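Local coordinates for 6-phospho-beta-d glycosidase (Streptococcus pyogenes, PDB 5FOO), which hydrolyses beta-glucosides, probably those phosphorylated at the sugar 6-position, as a family 1 glycoside hydrolase, and binds 6-phosphocyclophellitol, at residues Ala256-Phe261 with Asp355-Ile360; Asn334-Trp339 with Val369-Glu374. The protein carries 1 engineered substitution. One frame throughout, in Å; residues are numbered along the deposited sequence.

Contact 1 (Ala256-Phe261 with Asp355-Ile360); sequences AVHGKF and DHYDNI
Val257, near the C-terminal end of helix 235-258, sets its branched end against the ring of Tyr357, on the turn that follows helix 344-356. Val257 CG1 meets the edge of that ring, near its plane, 4.1 Å from Tyr357 CD1. The other methyl also reaches Ile360, Val257 CG2 lying 4.0 Å from Ile360 CD1. The next residue, His258, turns its ring across the same turn. Val257 CG1 lies over the centre of one face of this ring, while the rim of the imidazole meets the rim of Tyr357, the two planes only 21° apart and neither ring over the other. His258 CE1 approaches the carbonyl oxygen His356 O at 3.6 Å, in the ring plane. On the far nitrogen, His258 NE2 donates to Asp358 OD2 over 3.0 Å. The two side chains meet tip to tip, but the bond is bent to 141° and reaches the oxygen from above the carboxylate plane. The contact thus joins the C-terminal ends of two helices on the outside of the (beta/alpha)8 barrel, with a His-carboxylate hydrogen bond between them. His258 ND1 is hydrogen-bonded to Glu254 one helical turn back, so both ring nitrogens are held and the rotation of the imidazole is fixed. Two nearby carboxylates would probably favour a positively charged imidazole.

Contact 2 (Asn334-Trp339 with Val369-Glu374); sequences NVDKGW and VGISGE. With JAZ (6-phosphocyclophellitol), chain G.
Asn334 lays its amide against the tip of Ile371 and the branch of Val369, with Asn334 OD1 3.3 Å from Ile371 CD1. Its CG stands anti to the backbone N (chi1 175°), carried out toward the 369-374 loop. There Asn334 ND2 donates to Gly370 O over 3.1 Å. That bond is nearly straight at 165°; the acceptor lies close to the amide plane, whereas the donor is tilted somewhat out of the plane of the peptide carbonyl. Val369 CG2 packs beside the same nitrogen.

Two residues on, a single oxygen of Asp336 receives two donors from Ser372. The backbone bond from Ser372 N to Asp336 OD2 is 2.8 Å long and comes from above the carboxylate plane. Ser372 OG adds a weak bond to Asp336 OD2 at 2.9 Å. Both donors of one residue therefore grip the same oxygen, while the methyl Ile371 CG2 lies beside Asp336 OD2 at 3.5 Å.

Lys337 brings CB towards Gly370 but bends at chi2 (67°) and runs on to the bound 6-phosphocyclophellitol. Lys337 NZ donates to phosphate oxygen O13 of this ligand at 2.8 Å, with a weaker bond to O11. On the way, Lys337 CE passes over one face of the Trp339 indole, offset toward its rim, while Trp339 CH2 approaches O13 of the ligand at 3.9 Å. Tyr432 also hydrogen-bonds the ligand. Gly338 and Trp339 both face Asn334 in a G1 beta bulge, which closes the turn between strands 332-334 and 339-341; this turn carries Lys337, whose NZ reaches the phosphate in the pocket of a 6-phospho-beta-glucosidase.

Overall arrangement
From the N terminus, the chain has completed the first five strands of its parallel eight-stranded barrel when helix 235-258 brings it to the first half of contact 1. Strand 293-297 follows, then residues 334-339 open contact 2. Helix 344-356 next leads into 355-360, which closes the long loop of contact 1, and strand 362-367 delivers 369-374 to close contact 2. The two closures therefore cross. Contact 1 joins the end of helix 235-258 to that of helix 344-356, and contact 2 ties the loop between strands 332-334 and 339-341 to the loop after strand 362-367, near the ligand. Their centres are 34 Å apart, on opposite sides of the chain's centre.

Contact 1 (Ala256-Phe261 with Asp355-Ile360)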
ATOM      1  N   ALA A 256      -6.488  -3.948  13.266  1.00 25.90           N
ATOM      2  CA  ALA A 256      -5.774  -5.081  12.655  1.00 26.62           C
ATOM      3  C   ALA A 256      -5.146  -6.056  13.683  1.00 30.51           C
ATOM      4  O   ALA A 256      -5.306  -7.252  13.548  1.00 28.27           O
ATOM      5  CB  ALA A 256      -4.703  -4.595  11.715  1.00 28.51           C
ATOM      6  N   VAL A 257      -4.439  -5.510  14.672  1.00 28.86           N
ATOM      7  CA  VAL A 257      -3.591  -6.254  15.552  1.00 24.97           C
ATOM      8  C   VAL A 257      -4.343  -6.651  16.835  1.00 27.62           C
ATOM      9  O   VAL A 257      -4.260  -7.772  17.241  1.00 26.23           O
ATOM     10  CB  VAL A 257      -2.384  -5.410  15.958  1.00 26.79           C
ATOM     11  CG1 VAL A 257      -1.528  -6.144  16.962  1.00 27.51           C
ATOM     12  CG2 VAL A 257      -1.541  -4.997  14.724  1.00 28.43           C
ATOM     13  N   HIS A 258      -5.053  -5.715  17.473  1.00 26.74           N
ATOM     14  CA  HIS A 258      -5.741  -5.949  18.712  1.00 27.08           C
ATOM     15  C   HIS A 258      -7.198  -6.109  18.530  1.00 27.51           C
ATOM     16  O   HIS A 258      -7.821  -6.440  19.479  1.00 30.94           O
ATOM     17  CB  HIS A 258      -5.430  -4.900  19.790  1.00 29.04           C
ATOM     18  CG  HIS A 258      -3.975  -4.841  20.169  1.00 33.37           C
ATOM     19  ND1 HIS A 258      -3.208  -3.703  20.027  1.00 35.09           N
ATOM     20  CD2 HIS A 258      -3.128  -5.800  20.621  1.00 32.95           C
ATOM     21  CE1 HIS A 258      -1.966  -3.945  20.409  1.00 33.80           C
ATOM     22  NE2 HIS A 258      -1.883  -5.224  20.737  1.00 36.60           N
ATOM     23  N   GLY A 259      -7.758  -5.960  17.338  1.00 27.18           N
ATOM     24  CA  GLY A 259      -9.193  -6.276  17.152  1.00 27.05           C
ATOM     25  C   GLY A 259     -10.142  -5.296  17.883  1.00 30.74           C
ATOM     26  O   GLY A 259     -11.280  -5.667  18.194  1.00 29.87           O
ATOM     27  N   LYS A 260      -9.681  -4.063  18.136  1.00 30.02           N
ATOM     28  CA  LYS A 260     -10.475  -3.017  18.798  1.00 32.68           C
ATOM     29  C   LYS A 260     -10.177  -1.682  18.150  1.00 30.96           C
ATOM     30  O   LYS A 260      -9.104  -1.471  17.593  1.00 31.32           O
ATOM     31  CB  LYS A 260     -10.128  -2.876  20.299  1.00 34.58           C
ATOM     32  CG  LYS A 260      -9.970  -4.156  21.087  1.00 39.11           C
ATOM     33  N   PHE A 261     -11.100  -0.737  18.230  1.00 30.67           N
ATOM     34  CA  PHE A 261     -10.767   0.634  17.825  1.00 29.69           C
ATOM     35  C   PHE A 261     -10.201   1.382  19.025  1.00 28.82           C
ATOM     36  O   PHE A 261     -10.493   1.036  20.109  1.00 28.92           O
ATOM     37  CB  PHE A 261     -11.956   1.275  17.274  1.00 30.51           C
ATOM     38  CG  PHE A 261     -12.388   0.680  15.973  1.00 29.68           C
ATOM     39  CD1 PHE A 261     -11.693   0.961  14.827  1.00 27.73           C
ATOM     40  CD2 PHE A 261     -13.477  -0.181  15.907  1.00 27.79           C
ATOM     41  CE1 PHE A 261     -12.094   0.384  13.617  1.00 31.59           C
ATOM     42  CE2 PHE A 261     -13.854  -0.740  14.707  1.00 30.96           C
ATOM     43  CZ  PHE A 261     -13.163  -0.459  13.560  1.00 28.52           C
ATOM     44  N   ASP A 355       7.308  -2.401  20.784  1.00 34.99           N
ATOM     45  CA  ASP A 355       6.902  -2.003  22.127  1.00 35.92           C
ATOM     46  C   ASP A 355       5.447  -1.806  22.267  1.00 38.94           C
ATOM     47  O   ASP A 355       4.962  -1.820  23.388  1.00 38.06           O
ATOM     48  CB  ASP A 355       7.601  -0.727  22.581  1.00 37.21           C
ATOM     49  CG  ASP A 355       9.089  -0.889  22.723  1.00 34.83           C
ATOM     50  OD1 ASP A 355       9.546  -2.027  22.803  1.00 39.28           O
ATOM     51  OD2 ASP A 355       9.828   0.101  22.786  1.00 33.23           O
ATOM     52  N   HIS A 356       4.732  -1.626  21.163  1.00 36.23           N
ATOM     53  CA  HIS A 356       3.311  -1.329  21.256  1.00 35.62           C
ATOM     54  C   HIS A 356       2.437  -2.305  20.499  1.00 37.60           C
ATOM     55  O   HIS A 356       1.198  -2.340  20.691  1.00 31.41           O
ATOM     56  CB  HIS A 356       3.065   0.125  20.828  1.00 39.52           C
ATOM     57  CG  HIS A 356       3.738   1.120  21.729  1.00 43.42           C
ATOM     58  ND1 HIS A 356       3.213   1.496  22.947  1.00 50.44           N
ATOM     59  CD2 HIS A 356       4.909   1.788  21.610  1.00 47.43           C
ATOM     60  CE1 HIS A 356       4.029   2.339  23.551  1.00 44.34           C
ATOM     61  NE2 HIS A 356       5.068   2.533  22.761  1.00 49.43           N
ATOM     62  N   TYR A 357       3.034  -3.158  19.663  1.00 34.29           N
ATOM     63  CA  TYR A 357       2.170  -4.067  18.914  1.00 34.25           C
ATOM     64  C   TYR A 357       2.618  -5.490  19.038  1.00 31.86           C
ATOM     65  O   TYR A 357       2.513  -6.236  18.054  1.00 27.12           O
ATOM     66  CB  TYR A 357       2.071  -3.581  17.461  1.00 31.66           C
ATOM     67  CG  TYR A 357       1.252  -2.325  17.401  1.00 33.55           C
ATOM     68  CD1 TYR A 357      -0.127  -2.360  17.526  1.00 33.82           C
ATOM     69  CD2 TYR A 357       1.864  -1.081  17.266  1.00 30.42           C
ATOM     70  CE1 TYR A 357      -0.900  -1.167  17.517  1.00 32.73           C
ATOM     71  CE2 TYR A 357       1.109   0.064  17.236  1.00 29.92           C
ATOM     72  CZ  TYR A 357      -0.255   0.015  17.370  1.00 29.71           C
ATOM     73  OH  TYR A 357      -0.946   1.190  17.305  1.00 35.06           O
ATOM     74  N   ASP A 358       3.092  -5.817  20.263  1.00 34.34           N
ATOM     75  CA  ASP A 358       3.421  -7.162  20.738  1.00 33.46           C
ATOM     76  C   ASP A 358       4.536  -7.766  19.910  1.00 34.43           C
ATOM     77  O   ASP A 358       4.623  -8.968  19.753  1.00 32.02           O
ATOM     78  CB  ASP A 358       2.203  -8.060  20.643  1.00 37.50           C
ATOM     79  CG  ASP A 358       1.031  -7.516  21.391  1.00 46.99           C
ATOM     80  OD1 ASP A 358       1.218  -7.023  22.496  1.00 52.65           O
ATOM     81  OD2 ASP A 358      -0.096  -7.581  20.891  1.00 60.16           O
ATOM     82  N   ASN A 359       5.363  -6.918  19.321  1.00 34.92           N
ATOM     83  CA  ASN A 359       6.325  -7.374  18.337  1.00 33.80           C
ATOM     84  C   ASN A 359       5.836  -8.436  17.351  1.00 34.75           C
ATOM     85  O   ASN A 359       6.635  -9.308  16.957  1.00 28.49           O
ATOM     86  CB  ASN A 359       7.551  -7.912  19.085  1.00 35.68           C
ATOM     87  CG  ASN A 359       8.851  -7.665  18.354  1.00 35.93           C
ATOM     88  OD1 ASN A 359       8.975  -6.833  17.431  1.00 36.62           O
ATOM     89  ND2 ASN A 359       9.857  -8.367  18.797  1.00 31.73           N
ATOM     90  N   ILE A 360       4.568  -8.380  16.910  1.00 31.15           N
ATOM     91  CA  ILE A 360       4.172  -9.307  15.875  1.00 29.33           C
ATOM     92  C   ILE A 360       5.021  -9.205  14.561  1.00 31.48           C
ATOM     93  O   ILE A 360       5.698  -8.195  14.295  1.00 30.71           O
ATOM     94  CB  ILE A 360       2.707  -9.182  15.469  1.00 30.72           C
ATOM     95  CG1 ILE A 360       2.390  -7.819  14.898  1.00 28.92           C
ATOM     96  CG2 ILE A 360       1.765  -9.527  16.626  1.00 36.38           C
ATOM     97  CD1 ILE A 360       1.119  -7.890  14.091  1.00 29.80           C
TER

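Contact 2 (Asn334-Trp339 with Val369-Glu374)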
ATOM      1  N   ASN A 334      13.604  15.822  -1.244  1.00 36.39           N
ATOM      2  CA  ASN A 334      13.610  15.387  -2.624  1.00 33.06           C
ATOM      3  C   ASN A 334      12.879  16.505  -3.389  1.00 35.43           C
ATOM      4  O   ASN A 334      11.632  16.670  -3.270  1.00 31.73           O
ATOM      5  CB  ASN A 334      12.850  14.074  -2.733  1.00 35.12           C
ATOM      6  CG  ASN A 334      12.681  13.594  -4.153  1.00 37.60           C
ATOM      7  OD1 ASN A 334      12.989  14.305  -5.117  1.00 35.79           O
ATOM      8  ND2 ASN A 334      12.171  12.380  -4.292  1.00 34.75           N
ATOM      9  N   VAL A 335      13.636  17.280  -4.157  1.00 38.07           N
ATOM     10  CA  VAL A 335      13.044  18.494  -4.833  1.00 42.05           C
ATOM     11  C   VAL A 335      11.961  18.168  -5.842  1.00 41.46           C
ATOM     12  O   VAL A 335      10.918  18.800  -5.790  1.00 44.75           O
ATOM     13  CB  VAL A 335      14.149  19.384  -5.458  1.00 53.94           C
ATOM     14  CG1 VAL A 335      13.585  20.514  -6.346  1.00 54.95           C
ATOM     15  CG2 VAL A 335      15.031  19.970  -4.349  1.00 56.19           C
ATOM     16  N   ASP A 336      12.146  17.149  -6.709  1.00 50.48           N
ATOM     17  CA  ASP A 336      11.091  16.730  -7.727  1.00 52.51           C
ATOM     18  C   ASP A 336       9.745  16.427  -7.104  1.00 44.61           C
ATOM     19  O   ASP A 336       8.716  16.644  -7.689  1.00 44.76           O
ATOM     20  CB  ASP A 336      11.470  15.469  -8.541  1.00 51.66           C
ATOM     21  CG  ASP A 336      12.457  15.741  -9.651  1.00 59.79           C
ATOM     22  OD1 ASP A 336      12.781  16.922  -9.979  1.00 58.59           O
ATOM     23  OD2 ASP A 336      12.946  14.722 -10.181  1.00 59.54           O
ATOM     24  N   LYS A 337       9.766  15.887  -5.911  1.00 38.55           N
ATOM     25  CA  LYS A 337       8.572  15.407  -5.303  1.00 39.34           C
ATOM     26  C   LYS A 337       7.992  16.342  -4.218  1.00 36.56           C
ATOM     27  O   LYS A 337       6.839  16.189  -3.823  1.00 40.25           O
ATOM     28  CB  LYS A 337       8.977  14.017  -4.741  1.00 47.99           C
ATOM     29  CG  LYS A 337       7.858  13.090  -4.403  1.00 48.62           C
ATOM     30  CD  LYS A 337       7.020  12.569  -5.564  1.00 43.15           C
ATOM     31  CE  LYS A 337       5.755  12.114  -4.873  1.00 39.50           C
ATOM     32  NZ  LYS A 337       4.544  11.956  -5.705  1.00 44.91           N
ATOM     33  N   GLY A 338       8.806  17.272  -3.693  1.00 40.65           N
ATOM     34  CA  GLY A 338       8.435  18.075  -2.532  1.00 34.87           C
ATOM     35  C   GLY A 338       8.313  17.264  -1.247  1.00 39.36           C
ATOM     36  O   GLY A 338       7.571  17.650  -0.350  1.00 39.77           O
ATOM     37  N   TRP A 339       9.051  16.152  -1.123  1.00 34.63           N
ATOM     38  CA  TRP A 339       8.988  15.332   0.074  1.00 32.92           C
ATOM     39  C   TRP A 339      10.259  15.368   0.883  1.00 28.55           C
ATOM     40  O   TRP A 339      11.371  15.218   0.344  1.00 31.09           O
ATOM     41  CB  TRP A 339       8.707  13.874  -0.296  1.00 36.83           C
ATOM     42  CG  TRP A 339       7.280  13.592  -0.685  1.00 37.08           C
ATOM     43  CD1 TRP A 339       6.250  14.469  -0.683  1.00 40.73           C
ATOM     44  CD2 TRP A 339       6.736  12.342  -1.145  1.00 36.51           C
ATOM     45  NE1 TRP A 339       5.106  13.848  -1.099  1.00 35.35           N
ATOM     46  CE2 TRP A 339       5.372  12.538  -1.369  1.00 35.49           C
ATOM     47  CE3 TRP A 339       7.276  11.071  -1.382  1.00 36.53           C
ATOM     48  CZ2 TRP A 339       4.527  11.516  -1.846  1.00 32.50           C
ATOM     49  CZ3 TRP A 339       6.466  10.088  -1.826  1.00 36.48           C
ATOM     50  CH2 TRP A 339       5.090  10.307  -2.052  1.00 35.29           C
ATOM     51  N   VAL A 369      11.940   5.827  -3.733  1.00 25.77           N
ATOM     52  CA  VAL A 369      12.092   7.251  -4.059  1.00 25.62           C
ATOM     53  C   VAL A 369      11.855   7.450  -5.564  1.00 26.92           C
ATOM     54  O   VAL A 369      12.366   6.702  -6.420  1.00 26.98           O
ATOM     55  CB  VAL A 369      13.477   7.828  -3.643  1.00 27.64           C
ATOM     56  CG1 VAL A 369      14.638   7.180  -4.385  1.00 26.32           C
ATOM     57  CG2 VAL A 369      13.482   9.352  -3.866  1.00 28.04           C
ATOM     58  N   GLY A 370      11.069   8.477  -5.858  1.00 28.35           N
ATOM     59  CA  GLY A 370      10.580   8.767  -7.184  1.00 31.17           C
ATOM     60  C   GLY A 370      11.187  10.078  -7.688  1.00 31.72           C
ATOM     61  O   GLY A 370      11.187  11.069  -6.939  1.00 30.07           O
ATOM     62  N   ILE A 371      11.651  10.084  -8.943  1.00 29.23           N
ATOM     63  CA  ILE A 371      12.415  11.204  -9.553  1.00 36.32           C
ATOM     64  C   ILE A 371      11.931  11.326 -10.979  1.00 37.43           C
ATOM     65  O   ILE A 371      11.651  10.312 -11.617  1.00 32.88           O
ATOM     66  CB  ILE A 371      13.928  10.851  -9.520  1.00 42.41           C
ATOM     67  CG1 ILE A 371      14.416  10.854  -8.069  1.00 46.96           C
ATOM     68  CG2 ILE A 371      14.834  11.746 -10.362  1.00 39.52           C
ATOM     69  CD1 ILE A 371      14.235  12.195  -7.386  1.00 48.66           C
ATOM     70  N   SER A 372      11.789  12.549 -11.478  1.00 38.51           N
ATOM     71  CA  SER A 372      11.526  12.791 -12.917  1.00 41.21           C
ATOM     72  C   SER A 372      12.816  12.932 -13.757  1.00 37.32           C
ATOM     73  O   SER A 372      13.933  12.971 -13.239  1.00 41.44           O
ATOM     74  CB  SER A 372      10.633  14.025 -13.092  1.00 44.96           C
ATOM     75  OG  SER A 372      11.305  15.143 -12.583  1.00 47.49           O
ATOM     76  N   GLY A 373      12.653  12.941 -15.067  1.00 38.44           N
ATOM     77  CA  GLY A 373      13.758  13.229 -15.964  1.00 39.46           C
ATOM     78  C   GLY A 373      14.989  12.354 -15.781  1.00 46.16           C
ATOM     79  O   GLY A 373      16.151  12.853 -15.859  1.00 41.77           O
ATOM     80  N   GLU A 374      14.770  11.043 -15.582  1.00 39.13           N
ATOM     81  CA  GLU A 374      15.913  10.183 -15.288  1.00 39.81           C
ATOM     82  C   GLU A 374      16.794   9.983 -16.512  1.00 43.39           C
ATOM     83  O   GLU A 374      17.871   9.414 -16.378  1.00 40.83           O
ATOM     84  CB  GLU A 374      15.487   8.805 -14.725  1.00 38.37           C
ATOM     85  CG  GLU A 374      14.848   8.863 -13.351  1.00 36.09           C
ATOM     86  CD  GLU A 374      14.804   7.509 -12.667  1.00 33.20           C
ATOM     87  OE1 GLU A 374      14.341   6.510 -13.315  1.00 33.15           O
ATOM     88  OE2 GLU A 374      15.255   7.477 -11.497  1.00 29.13           O
TER
HETATM   89  C2  JAZ G1464       2.373   4.600  -5.070  1.00 26.07           C
HETATM   90  C3  JAZ G1464       1.906   3.260  -4.464  1.00 26.17           C
HETATM   91  C4  JAZ G1464       1.562   3.428  -2.988  1.00 27.23           C
HETATM   92  C5  JAZ G1464       2.733   3.956  -2.172  1.00 27.97           C
HETATM   93  C6  JAZ G1464       3.298   5.211  -2.802  1.00 27.41           C
HETATM   94  C7  JAZ G1464       3.608   5.033  -4.288  1.00 27.03           C
HETATM   95  C8  JAZ G1464       4.314   6.248  -4.884  1.00 30.22           C
HETATM   96  O9  JAZ G1464       3.417   7.349  -4.785  1.00 31.84           O
HETATM   97  P10 JAZ G1464       3.477   8.494  -5.886  1.00 33.46           P
HETATM   98  O11 JAZ G1464       2.383   9.421  -5.490  1.00 38.26           O
HETATM   99  O12 JAZ G1464       3.507   7.934  -7.246  1.00 44.00           O
HETATM  100  O13 JAZ G1464       4.795   9.119  -5.732  1.00 33.99           O
HETATM  101  O14 JAZ G1464       2.407   6.310  -2.570  1.00 29.32           O
HETATM  102  O15 JAZ G1464       2.763   4.433  -6.437  1.00 26.66           O
HETATM  103  O16 JAZ G1464       0.749   2.878  -5.164  1.00 27.02           O
HETATM  104  O17 JAZ G1464       1.105   2.198  -2.453  1.00 29.49           O